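Side-chain contacts in transcriptional activator HlyU (Vibrio cholerae, PDB 4K2E), which activates transcription of the hemolysin gene hlyA as a DNA-binding winged-helix regulator and may promote expression of other virulence determinants: residues A70-R73 and L77-T80; N34-Q39 and S56-S61; N79-K82 and V87-T90. One frame throughout, in Å; residues are numbered along the deposited sequence.

Contact 1: residues A70-R73 and L77-T80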
ATOM      1  N   ALA A  70     -10.782  -4.432 -13.914  1.00 32.45           N
ATOM      2  CA  ALA A  70     -11.941  -3.570 -13.749  1.00 33.70           C
ATOM      3  C   ALA A  70     -11.779  -2.686 -12.501  1.00 35.37           C
ATOM      4  O   ALA A  70     -12.101  -1.484 -12.523  1.00 35.08           O
ATOM      5  CB  ALA A  70     -13.192  -4.383 -13.666  1.00 36.72           C
ATOM      6  N   TRP A  71     -11.308  -3.306 -11.422  1.00 35.14           N
ATOM      7  CA  TRP A  71     -10.982  -2.590 -10.199  1.00 35.52           C
ATOM      8  C   TRP A  71      -9.905  -1.540 -10.456  1.00 35.29           C
ATOM      9  O   TRP A  71     -10.075  -0.375 -10.083  1.00 33.75           O
ATOM     10  CB  TRP A  71     -10.537  -3.596  -9.127  1.00 39.46           C
ATOM     11  CG  TRP A  71     -10.362  -3.039  -7.711  1.00 37.60           C
ATOM     12  CD1 TRP A  71      -9.692  -1.902  -7.335  1.00 38.68           C
ATOM     13  CD2 TRP A  71     -10.810  -3.656  -6.505  1.00 37.29           C
ATOM     14  NE1 TRP A  71      -9.719  -1.773  -5.954  1.00 35.44           N
ATOM     15  CE2 TRP A  71     -10.396  -2.839  -5.429  1.00 37.41           C
ATOM     16  CE3 TRP A  71     -11.528  -4.825  -6.230  1.00 40.42           C
ATOM     17  CZ2 TRP A  71     -10.690  -3.151  -4.106  1.00 41.79           C
ATOM     18  CZ3 TRP A  71     -11.818  -5.128  -4.916  1.00 45.46           C
ATOM     19  CH2 TRP A  71     -11.396  -4.296  -3.874  1.00 44.05           C
ATOM     20  N   LEU A  72      -8.818  -1.916 -11.128  1.00 31.83           N
ATOM     21  CA  LEU A  72      -7.767  -0.937 -11.384  1.00 25.74           C
ATOM     22  C   LEU A  72      -8.257   0.246 -12.262  1.00 38.30           C
ATOM     23  O   LEU A  72      -7.806   1.372 -12.082  1.00 33.85           O
ATOM     24  CB  LEU A  72      -6.520  -1.595 -11.992  1.00 26.88           C
ATOM     25  CG  LEU A  72      -5.843  -2.670 -11.147  1.00 30.13           C
ATOM     26  CD1 LEU A  72      -4.766  -3.377 -11.981  1.00 25.12           C
ATOM     27  CD2 LEU A  72      -5.236  -2.084  -9.796  1.00 27.36           C
ATOM     28  N   ARG A  73      -9.161  -0.020 -13.210  1.00 31.87           N
ATOM     29  CA  ARG A  73      -9.734   1.021 -14.081  1.00 29.76           C
ATOM     30  C   ARG A  73     -10.620   1.936 -13.204  1.00 37.88           C
ATOM     31  O   ARG A  73     -10.536   3.161 -13.254  1.00 38.42           O
ATOM     32  CB  ARG A  73     -10.580   0.412 -15.212  1.00 30.14           C
ATOM     33  CG  ARG A  73      -9.749  -0.291 -16.303  1.00 34.30           C
ATOM     34  CD  ARG A  73     -10.368  -0.235 -17.717  1.00 39.22           C
ATOM     35  NE  ARG A  73     -11.763  -0.652 -17.821  1.00 44.44           N
ATOM     36  CZ  ARG A  73     -12.158  -1.912 -17.721  1.00 47.42           C
ATOM     37  NH1 ARG A  73     -11.278  -2.882 -17.483  1.00 49.31           N
ATOM     38  NH2 ARG A  73     -13.425  -2.208 -17.850  1.00 38.15           N
ATOM     39  N   LEU A  77      -6.042   3.601 -11.526  1.00 32.11           N
ATOM     40  CA  LEU A  77      -4.626   3.244 -11.385  1.00 27.16           C
ATOM     41  C   LEU A  77      -4.027   2.897 -12.761  1.00 34.59           C
ATOM     42  O   LEU A  77      -2.814   2.765 -12.921  1.00 32.60           O
ATOM     43  CB  LEU A  77      -4.453   2.060 -10.450  1.00 26.27           C
ATOM     44  CG  LEU A  77      -4.506   2.470  -8.951  1.00 33.31           C
ATOM     45  CD1 LEU A  77      -5.907   2.509  -8.446  1.00 33.79           C
ATOM     46  CD2 LEU A  77      -3.677   1.520  -8.159  1.00 34.22           C
ATOM     47  N   VAL A  78      -4.908   2.771 -13.735  1.00 36.78           N
ATOM     48  CA  VAL A  78      -4.534   2.219 -15.028  1.00 37.04           C
ATOM     49  C   VAL A  78      -5.282   2.944 -16.153  1.00 38.25           C
ATOM     50  O   VAL A  78      -6.415   3.392 -15.965  1.00 38.06           O
ATOM     51  CB  VAL A  78      -4.865   0.722 -14.915  1.00 39.22           C
ATOM     52  CG1 VAL A  78      -5.883   0.290 -15.855  1.00 42.11           C
ATOM     53  CG2 VAL A  78      -3.608  -0.122 -14.755  1.00 34.58           C
ATOM     54  N   ASN A  79      -4.628   3.115 -17.304  1.00 38.48           N
ATOM     55  CA  ASN A  79      -5.268   3.663 -18.500  1.00 42.99           C
ATOM     56  C   ASN A  79      -5.356   2.606 -19.592  1.00 39.83           C
ATOM     57  O   ASN A  79      -4.551   1.663 -19.634  1.00 42.92           O
ATOM     58  CB  ASN A  79      -4.490   4.853 -19.067  1.00 49.04           C
ATOM     59  CG  ASN A  79      -4.577   6.092 -18.192  1.00 55.34           C
ATOM     60  OD1 ASN A  79      -5.638   6.431 -17.661  1.00 53.55           O
ATOM     61  ND2 ASN A  79      -3.455   6.784 -18.055  1.00 58.50           N
ATOM     62  N   THR A  80      -6.328   2.775 -20.488  1.00 43.11           N
ATOM     63  CA  THR A  80      -6.486   1.819 -21.576  1.00 46.16           C
ATOM     64  C   THR A  80      -6.486   2.469 -22.933  1.00 47.79           C
ATOM     65  O   THR A  80      -6.861   3.623 -23.079  1.00 45.25           O
ATOM     66  CB  THR A  80      -7.806   1.051 -21.480  1.00 44.19           C
ATOM     67  OG1 THR A  80      -8.892   1.974 -21.379  1.00 54.30           O
ATOM     68  CG2 THR A  80      -7.792   0.150 -20.273  1.00 45.55           C
TER
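Arg-73 and Thr-80 meet through carbon: CD of the arginine lies 3.6 Å from CG2 of the threonine, and the two side chains cross at about a right angle. CB of Arg-73 leaves its helix away from the strand, but bends at chi2 and chi3 (-51°) carry the aliphatic chain back over it. One carbon earlier, Arg-73 CG sits 3.9 Å from Val-78 CG1, so the arginine stem spans two side chains that both point toward the helix. Leu-72 works deeper in. Its CB is 4.1 Å from Val-78 CB, while its CD2 methyl approaches Leu-77 CD2 at 4.3 Å. Between the backbones, Leu-77 N donates to Leu-72 O over 2.9 Å, nearly in line with the carbonyl (164° at the oxygen). The next amide, Val-78 N, is buried with no partner in the model. The contact closes the short turn from helix 62-74 into strand 78-83. On the inner side Leu-72 and Leu-77 both pack on Leu-41, and Leu-77 also reaches Leu-28 and Met-32 of helix 16-32; toward the sheet, Val-78 rests on Tyr-89 of strand 86-91, whose hydroxyl makes a weak hydrogen bond with Arg-73 NH1.

Contact 2: residues N34-Q39 and S56-S61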
ATOM      1  N   ASN A  34      -3.434  -6.566  -3.184  1.00 39.25           N
ATOM      2  CA  ASN A  34      -4.005  -7.813  -3.674  1.00 38.59           C
ATOM      3  C   ASN A  34      -2.951  -8.386  -4.605  1.00 33.34           C
ATOM      4  O   ASN A  34      -2.441  -7.657  -5.436  1.00 33.49           O
ATOM      5  CB  ASN A  34      -5.286  -7.524  -4.448  1.00 36.30           C
ATOM      6  CG  ASN A  34      -5.794  -8.739  -5.177  1.00 42.63           C
ATOM      7  OD1 ASN A  34      -5.397  -8.995  -6.302  1.00 36.05           O
ATOM      8  ND2 ASN A  34      -6.639  -9.517  -4.520  1.00 38.44           N
ATOM      9  N   GLU A  35      -2.604  -9.657  -4.450  1.00 32.17           N
ATOM     10  CA  GLU A  35      -1.442 -10.166  -5.170  1.00 42.70           C
ATOM     11  C   GLU A  35      -1.592 -10.038  -6.680  1.00 37.21           C
ATOM     12  O   GLU A  35      -0.652  -9.635  -7.364  1.00 38.36           O
ATOM     13  CB  GLU A  35      -1.081 -11.583  -4.747  1.00 47.06           C
ATOM     14  CG  GLU A  35      -0.283 -11.606  -3.438  1.00 55.91           C
ATOM     15  CD  GLU A  35       0.117 -12.989  -2.994  1.00 65.64           C
ATOM     16  OE1 GLU A  35       0.413 -13.843  -3.864  1.00 72.46           O
ATOM     17  OE2 GLU A  35       0.132 -13.215  -1.762  1.00 63.04           O
ATOM     18  N   ARG A  36      -2.781 -10.336  -7.193  1.00 40.41           N
ATOM     19  CA  ARG A  36      -2.990 -10.243  -8.644  1.00 33.28           C
ATOM     20  C   ARG A  36      -2.988  -8.778  -9.151  1.00 42.55           C
ATOM     21  O   ARG A  36      -2.334  -8.446 -10.157  1.00 34.30           O
ATOM     22  CB  ARG A  36      -4.261 -10.992  -9.077  1.00 31.22           C
ATOM     23  CG  ARG A  36      -4.288 -12.474  -8.731  1.00 38.57           C
ATOM     24  CD  ARG A  36      -2.981 -13.155  -9.166  1.00 41.02           C
ATOM     25  NE  ARG A  36      -3.146 -14.582  -9.351  1.00 45.78           N
ATOM     26  CZ  ARG A  36      -2.365 -15.326 -10.133  1.00 58.46           C
ATOM     27  NH1 ARG A  36      -1.357 -14.775 -10.809  1.00 55.23           N
ATOM     28  NH2 ARG A  36      -2.603 -16.621 -10.252  1.00 65.54           N
ATOM     29  N   ARG A  37      -3.688  -7.880  -8.452  1.00 31.84           N
ATOM     30  CA  ARG A  37      -3.678  -6.484  -8.900  1.00 36.39           C
ATOM     31  C   ARG A  37      -2.280  -5.873  -8.825  1.00 32.78           C
ATOM     32  O   ARG A  37      -1.864  -5.168  -9.755  1.00 31.90           O
ATOM     33  CB  ARG A  37      -4.701  -5.612  -8.152  1.00 35.67           C
ATOM     34  CG  ARG A  37      -6.136  -5.936  -8.490  1.00 30.01           C
ATOM     35  CD  ARG A  37      -7.168  -4.994  -7.864  1.00 32.30           C
ATOM     36  NE  ARG A  37      -7.069  -4.780  -6.401  1.00 33.52           N
ATOM     37  CZ  ARG A  37      -7.762  -5.427  -5.461  1.00 42.76           C
ATOM     38  NH1 ARG A  37      -8.595  -6.421  -5.772  1.00 39.18           N
ATOM     39  NH2 ARG A  37      -7.602  -5.088  -4.176  1.00 36.06           N
ATOM     40  N   LEU A  38      -1.554  -6.168  -7.748  1.00 29.16           N
ATOM     41  CA  LEU A  38      -0.171  -5.697  -7.644  1.00 35.34           C
ATOM     42  C   LEU A  38       0.703  -6.277  -8.771  1.00 35.51           C
ATOM     43  O   LEU A  38       1.535  -5.579  -9.316  1.00 34.16           O
ATOM     44  CB  LEU A  38       0.470  -6.091  -6.326  1.00 32.94           C
ATOM     45  CG  LEU A  38       1.868  -5.525  -6.054  1.00 41.24           C
ATOM     46  CD1 LEU A  38       1.797  -3.992  -5.946  1.00 41.55           C
ATOM     47  CD2 LEU A  38       2.444  -6.137  -4.769  1.00 42.51           C
ATOM     48  N   GLN A  39       0.538  -7.558  -9.070  1.00 33.60           N
ATOM     49  CA  GLN A  39       1.302  -8.186 -10.171  1.00 39.25           C
ATOM     50  C   GLN A  39       1.083  -7.457 -11.497  1.00 40.83           C
ATOM     51  O   GLN A  39       2.045  -7.150 -12.230  1.00 38.06           O
ATOM     52  CB  GLN A  39       0.960  -9.681 -10.298  1.00 44.39           C
ATOM     53  CG  GLN A  39       1.648 -10.557  -9.261  1.00 50.13           C
ATOM     54  CD  GLN A  39       1.052 -11.968  -9.131  1.00 56.98           C
ATOM     55  OE1 GLN A  39       0.281 -12.427  -9.980  1.00 50.55           O
ATOM     56  NE2 GLN A  39       1.414 -12.657  -8.051  1.00 61.23           N
ATOM     57  N   SER A  56      -1.177 -14.206 -20.042  1.00 47.92           N
ATOM     58  CA  SER A  56      -0.057 -15.133 -20.217  1.00 54.52           C
ATOM     59  C   SER A  56       0.992 -15.075 -19.076  1.00 51.24           C
ATOM     60  O   SER A  56       1.480 -16.116 -18.586  1.00 55.57           O
ATOM     61  CB  SER A  56       0.630 -14.880 -21.560  1.00 61.74           C
ATOM     62  OG  SER A  56       1.885 -15.521 -21.619  1.00 71.62           O
ATOM     63  N   ARG A  57       1.387 -13.866 -18.702  1.00 49.18           N
ATOM     64  CA  ARG A  57       2.483 -13.702 -17.747  1.00 60.40           C
ATOM     65  C   ARG A  57       2.017 -14.019 -16.329  1.00 56.08           C
ATOM     66  O   ARG A  57       2.780 -14.552 -15.523  1.00 66.10           O
ATOM     67  CB  ARG A  57       3.083 -12.291 -17.813  1.00 62.19           C
ATOM     68  CG  ARG A  57       3.768 -11.936 -19.113  1.00 72.35           C
ATOM     69  CD  ARG A  57       4.992 -11.048 -18.897  1.00 80.87           C
ATOM     70  NE  ARG A  57       5.727 -10.798 -20.139  1.00 90.50           N
ATOM     71  CZ  ARG A  57       6.748 -11.538 -20.576  1.00 92.74           C
ATOM     72  NH1 ARG A  57       7.352 -11.240 -21.721  1.00 93.90           N
ATOM     73  NH2 ARG A  57       7.168 -12.580 -19.868  1.00 92.74           N
ATOM     74  N   LEU A  58       0.769 -13.687 -16.030  1.00 51.76           N
ATOM     75  CA  LEU A  58       0.201 -13.926 -14.701  1.00 47.54           C
ATOM     76  C   LEU A  58      -0.314 -15.360 -14.590  1.00 56.98           C
ATOM     77  O   LEU A  58      -0.523 -15.876 -13.486  1.00 50.51           O
ATOM     78  CB  LEU A  58      -0.949 -12.965 -14.420  1.00 45.08           C
ATOM     79  CG  LEU A  58      -0.632 -11.583 -13.818  1.00 51.00           C
ATOM     80  CD1 LEU A  58       0.847 -11.271 -13.897  1.00 54.12           C
ATOM     81  CD2 LEU A  58      -1.429 -10.526 -14.537  1.00 52.84           C
ATOM     82  N   GLU A  59      -0.497 -15.995 -15.749  1.00 45.75           N
ATOM     83  CA  GLU A  59      -1.163 -17.295 -15.842  1.00 49.86           C
ATOM     84  C   GLU A  59      -2.552 -17.305 -15.197  1.00 45.56           C
ATOM     85  O   GLU A  59      -2.944 -18.277 -14.555  1.00 62.57           O
ATOM     86  CB  GLU A  59      -0.282 -18.427 -15.321  1.00 50.99           C
ATOM     87  CG  GLU A  59       0.920 -18.593 -16.203  1.00 54.39           C
ATOM     88  CD  GLU A  59       1.708 -19.837 -15.931  1.00 69.21           C
ATOM     89  OE1 GLU A  59       1.500 -20.464 -14.874  1.00 58.57           O
ATOM     90  OE2 GLU A  59       2.542 -20.174 -16.793  1.00 62.26           O
ATOM     91  N   LEU A  60      -3.284 -16.218 -15.394  1.00 42.80           N
ATOM     92  CA  LEU A  60      -4.685 -16.145 -15.015  1.00 46.55           C
ATOM     93  C   LEU A  60      -5.502 -16.059 -16.284  1.00 47.89           C
ATOM     94  O   LEU A  60      -5.117 -15.370 -17.223  1.00 53.76           O
ATOM     95  CB  LEU A  60      -4.955 -14.903 -14.168  1.00 57.51           C
ATOM     96  CG  LEU A  60      -4.943 -15.002 -12.641  1.00 62.60           C
ATOM     97  CD1 LEU A  60      -5.388 -13.678 -12.065  1.00 60.73           C
ATOM     98  CD2 LEU A  60      -5.849 -16.126 -12.151  1.00 63.49           C
ATOM     99  N   SER A  61      -6.631 -16.752 -16.319  1.00 49.70           N
ATOM    100  CA  SER A  61      -7.498 -16.692 -17.480  1.00 53.70           C
ATOM    101  C   SER A  61      -7.948 -15.247 -17.642  1.00 50.72           C
ATOM    102  O   SER A  61      -7.934 -14.461 -16.686  1.00 42.32           O
ATOM    103  CB  SER A  61      -8.720 -17.593 -17.290  1.00 56.01           C
ATOM    104  OG  SER A  61      -9.471 -17.152 -16.164  1.00 60.71           O
TER
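Gln-39 and Leu-58 mark the closest backbone approach, with CA atoms 7.4 Å apart, too far for backbone-to-backbone bonds; side chains bridge the gap, one of them to a main-chain carbonyl. Asn-34 is the N-cap of helix 35-40; its OD1 accepts from Arg-37 N at 3.0 Å on an in-plane lone pair. In the other segment helix 51-58 gives way at Glu-59, which takes a positive phi (54°), and the chain runs on to Ser-61, the N-cap of helix 62-74.

Arg-36 carries the contact. Its chain bends at chi2 (-49°) and brings the guanidinium to the end of helix 51-58, where NH1 donates to Leu-58 O at 3.0 Å in a bent bond of 140°. The same NH1 donates to Gln-39 OE1, also at 3.0 Å, and both acceptors lie tilted out of the guanidinium plane. This shared nitrogen ties one helix's carboxamide to the other's terminal carbonyl. Leu-60 comes from the opposite direction and lays its CG over the centre of one guanidinium face, 3.6 Å from CZ, with its CD1 against Arg-36 NE. Gln-39 and Leu-58 slide past each other, Gln-39 CB meeting Leu-58 CD1 at 3.9 Å. Beyond them, Gln-39 NE2 makes a weak hydrogen bond to Ser-22 OG of the second subunit.

Residues 59-61 form the turn between helices 51-58 and 62-74, the predicted DNA-binding helix-turn-helix; the contact ties that turn, and the end of helix 51-58, to helix 35-40 within the ArsR-type winged-helix fold.

Contact 3: residues N79-K82 and V87-T90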
ATOM      1  N   ASN A  79      -4.628   3.115 -17.304  1.00 38.48           N
ATOM      2  CA  ASN A  79      -5.268   3.663 -18.500  1.00 42.99           C
ATOM      3  C   ASN A  79      -5.356   2.606 -19.592  1.00 39.83           C
ATOM      4  O   ASN A  79      -4.551   1.663 -19.634  1.00 42.92           O
ATOM      5  CB  ASN A  79      -4.490   4.853 -19.067  1.00 49.04           C
ATOM      6  CG  ASN A  79      -4.577   6.092 -18.192  1.00 55.34           C
ATOM      7  OD1 ASN A  79      -5.638   6.431 -17.661  1.00 53.55           O
ATOM      8  ND2 ASN A  79      -3.455   6.784 -18.055  1.00 58.50           N
ATOM      9  N   THR A  80      -6.328   2.775 -20.488  1.00 43.11           N
ATOM     10  CA  THR A  80      -6.486   1.819 -21.576  1.00 46.16           C
ATOM     11  C   THR A  80      -6.486   2.469 -22.933  1.00 47.79           C
ATOM     12  O   THR A  80      -6.861   3.623 -23.079  1.00 45.25           O
ATOM     13  CB  THR A  80      -7.806   1.051 -21.480  1.00 44.19           C
ATOM     14  OG1 THR A  80      -8.892   1.974 -21.379  1.00 54.30           O
ATOM     15  CG2 THR A  80      -7.792   0.150 -20.273  1.00 45.55           C
ATOM     16  N   ARG A  81      -6.093   1.697 -23.937  1.00 50.24           N
ATOM     17  CA  ARG A  81      -6.422   2.073 -25.310  1.00 54.64           C
ATOM     18  C   ARG A  81      -6.691   0.816 -26.100  1.00 54.57           C
ATOM     19  O   ARG A  81      -6.290  -0.274 -25.694  1.00 52.85           O
ATOM     20  CB  ARG A  81      -5.336   2.925 -25.965  1.00 62.99           C
ATOM     21  CG  ARG A  81      -4.019   2.235 -26.160  1.00 63.98           C
ATOM     22  CD  ARG A  81      -3.070   3.076 -27.011  1.00 61.52           C
ATOM     23  NE  ARG A  81      -1.789   2.388 -27.144  1.00 58.25           N
ATOM     24  CZ  ARG A  81      -1.446   1.638 -28.186  1.00 64.07           C
ATOM     25  NH1 ARG A  81      -2.274   1.499 -29.216  1.00 63.02           N
ATOM     26  NH2 ARG A  81      -0.264   1.038 -28.204  1.00 66.44           N
ATOM     27  N   LYS A  82      -7.390   0.963 -27.215  1.00 59.11           N
ATOM     28  CA  LYS A  82      -7.772  -0.179 -28.023  1.00 61.31           C
ATOM     29  C   LYS A  82      -7.092  -0.081 -29.376  1.00 62.78           C
ATOM     30  O   LYS A  82      -7.074   0.991 -29.977  1.00 59.65           O
ATOM     31  CB  LYS A  82      -9.289  -0.189 -28.204  1.00 68.86           C
ATOM     32  CG  LYS A  82      -9.832  -1.366 -28.995  1.00 74.98           C
ATOM     33  CD  LYS A  82     -10.107  -2.565 -28.096  1.00 79.51           C
ATOM     34  CE  LYS A  82     -11.068  -3.560 -28.747  1.00 90.57           C
ATOM     35  NZ  LYS A  82     -11.733  -4.404 -27.708  1.00 92.53           N
ATOM     36  N   VAL A  87      -6.720  -4.812 -26.248  1.00 56.00           N
ATOM     37  CA  VAL A  87      -6.747  -3.730 -25.268  1.00 52.41           C
ATOM     38  C   VAL A  87      -5.408  -3.660 -24.561  1.00 48.07           C
ATOM     39  O   VAL A  87      -4.884  -4.675 -24.082  1.00 49.47           O
ATOM     40  CB  VAL A  87      -7.904  -3.859 -24.236  1.00 56.84           C
ATOM     41  CG1 VAL A  87      -7.947  -2.649 -23.349  1.00 53.17           C
ATOM     42  CG2 VAL A  87      -9.248  -4.004 -24.943  1.00 57.91           C
ATOM     43  N   PHE A  88      -4.850  -2.457 -24.542  1.00 46.70           N
ATOM     44  CA  PHE A  88      -3.536  -2.181 -23.992  1.00 44.70           C
ATOM     45  C   PHE A  88      -3.655  -1.359 -22.729  1.00 40.26           C
ATOM     46  O   PHE A  88      -4.297  -0.314 -22.732  1.00 41.50           O
ATOM     47  CB  PHE A  88      -2.717  -1.357 -24.980  1.00 47.97           C
ATOM     48  CG  PHE A  88      -2.147  -2.157 -26.112  1.00 50.43           C
ATOM     49  CD1 PHE A  88      -1.172  -3.133 -25.871  1.00 51.49           C
ATOM     50  CD2 PHE A  88      -2.576  -1.941 -27.412  1.00 59.29           C
ATOM     51  CE1 PHE A  88      -0.639  -3.874 -26.915  1.00 55.14           C
ATOM     52  CE2 PHE A  88      -2.055  -2.676 -28.455  1.00 57.02           C
ATOM     53  CZ  PHE A  88      -1.081  -3.638 -28.212  1.00 60.34           C
ATOM     54  N   TYR A  89      -2.975  -1.806 -21.684  1.00 44.64           N
ATOM     55  CA  TYR A  89      -3.029  -1.145 -20.379  1.00 44.84           C
ATOM     56  C   TYR A  89      -1.714  -0.446 -20.049  1.00 44.57           C
ATOM     57  O   TYR A  89      -0.648  -0.969 -20.383  1.00 46.80           O
ATOM     58  CB  TYR A  89      -3.310  -2.202 -19.307  1.00 40.54           C
ATOM     59  CG  TYR A  89      -4.771  -2.541 -19.205  1.00 47.05           C
ATOM     60  CD1 TYR A  89      -5.399  -3.358 -20.141  1.00 41.34           C
ATOM     61  CD2 TYR A  89      -5.537  -2.011 -18.187  1.00 46.45           C
ATOM     62  CE1 TYR A  89      -6.764  -3.635 -20.043  1.00 46.39           C
ATOM     63  CE2 TYR A  89      -6.878  -2.283 -18.076  1.00 45.14           C
ATOM     64  CZ  TYR A  89      -7.489  -3.101 -18.991  1.00 41.62           C
ATOM     65  OH  TYR A  89      -8.831  -3.336 -18.839  1.00 44.38           O
ATOM     66  N   THR A  90      -1.783   0.713 -19.387  1.00 39.53           N
ATOM     67  CA  THR A  90      -0.575   1.358 -18.855  1.00 36.26           C
ATOM     68  C   THR A  90      -0.888   1.880 -17.441  1.00 39.62           C
ATOM     69  O   THR A  90      -2.050   2.032 -17.090  1.00 36.28           O
ATOM     70  CB  THR A  90      -0.160   2.576 -19.672  1.00 39.32           C
ATOM     71  OG1 THR A  90      -1.327   3.295 -20.054  1.00 43.46           O
ATOM     72  CG2 THR A  90       0.598   2.184 -20.932  1.00 43.69           C
TER
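Thr-80 and Tyr-89 are a non-hydrogen-bonded pair in the antiparallel beta hairpin that forms the wing of this winged-helix domain. Here packing is tight. Thr-80 points its CG2 methyl at the tyrosine ring in a CH-pi contact, 3.6 Å from the centroid and 20° off the ring normal, displaced toward the rim so that CE2 of Tyr-89 is only 3.4 Å from CG2. The two side chains lie side by side and point the same way. This end of the hairpin adjoins the body of the domain: Tyr-89 is buried, packing on Leu-44 and on Leu-69 of helix 62-74. Close by, the Asn-79 and Thr-90 backbones are paired in both directions, with Asn-79 N to Thr-90 O at 2.8 Å.

Toward the tip the backbone pairing stays as regular, Arg-81 N reaching Phe-88 O at 3.0 Å and Phe-88 N reaching Arg-81 O at 2.9 Å, but Arg-81 and Lys-82 are exposed, and their chains lie over Phe-88 and Val-87 at the solvent side. Arg-81 and Phe-88 share the face of the sheet that also bears Asn-79 and Thr-90. The arginine CG lies between the backbone N and the carbonyl carbon (chi1 65°), and the chain then extends so that NH2 comes over one face of the phenyl ring, while Phe-88 CD2 sits toward the rim of the guanidinium, 3.8 Å from CZ of Arg-81, planes 27° apart. Salt bridges from NH2 to Glu-48 and from NH1 to Glu-83 probably help hold the group there and offset its charge. On the face of Thr-80 and Tyr-89, Lys-82 bends at chi2 across Val-87: its CD touches Val-87 CG2 at 3.6 Å, and its NZ lies 3.7 Å from that same methyl.

How the contacts relate
Along the chain the three contacts follow the order of the winged-helix domain. Contact 2 closes first, joining helix 35-40 to the end of helix 51-58; contact 1 then packs the end of helix 62-74 on the start of strand 78-83, and contact 3 pairs that strand with strand 86-91. Contacts 1 and 3 share Asn-79 and Thr-80 and have centres about 9 Å apart. The centres of contacts 1 and 2 lie about 14 Å apart, yet the two touch where Arg-37 meets Trp-71 and Leu-72. Contacts 2 and 3 stay separate, their nearest atoms about 10 Å apart. Helix 62-74, most of it within the predicted helix-turn-helix, meets helix 35-40 through Arg-37 and the wing through contact 1.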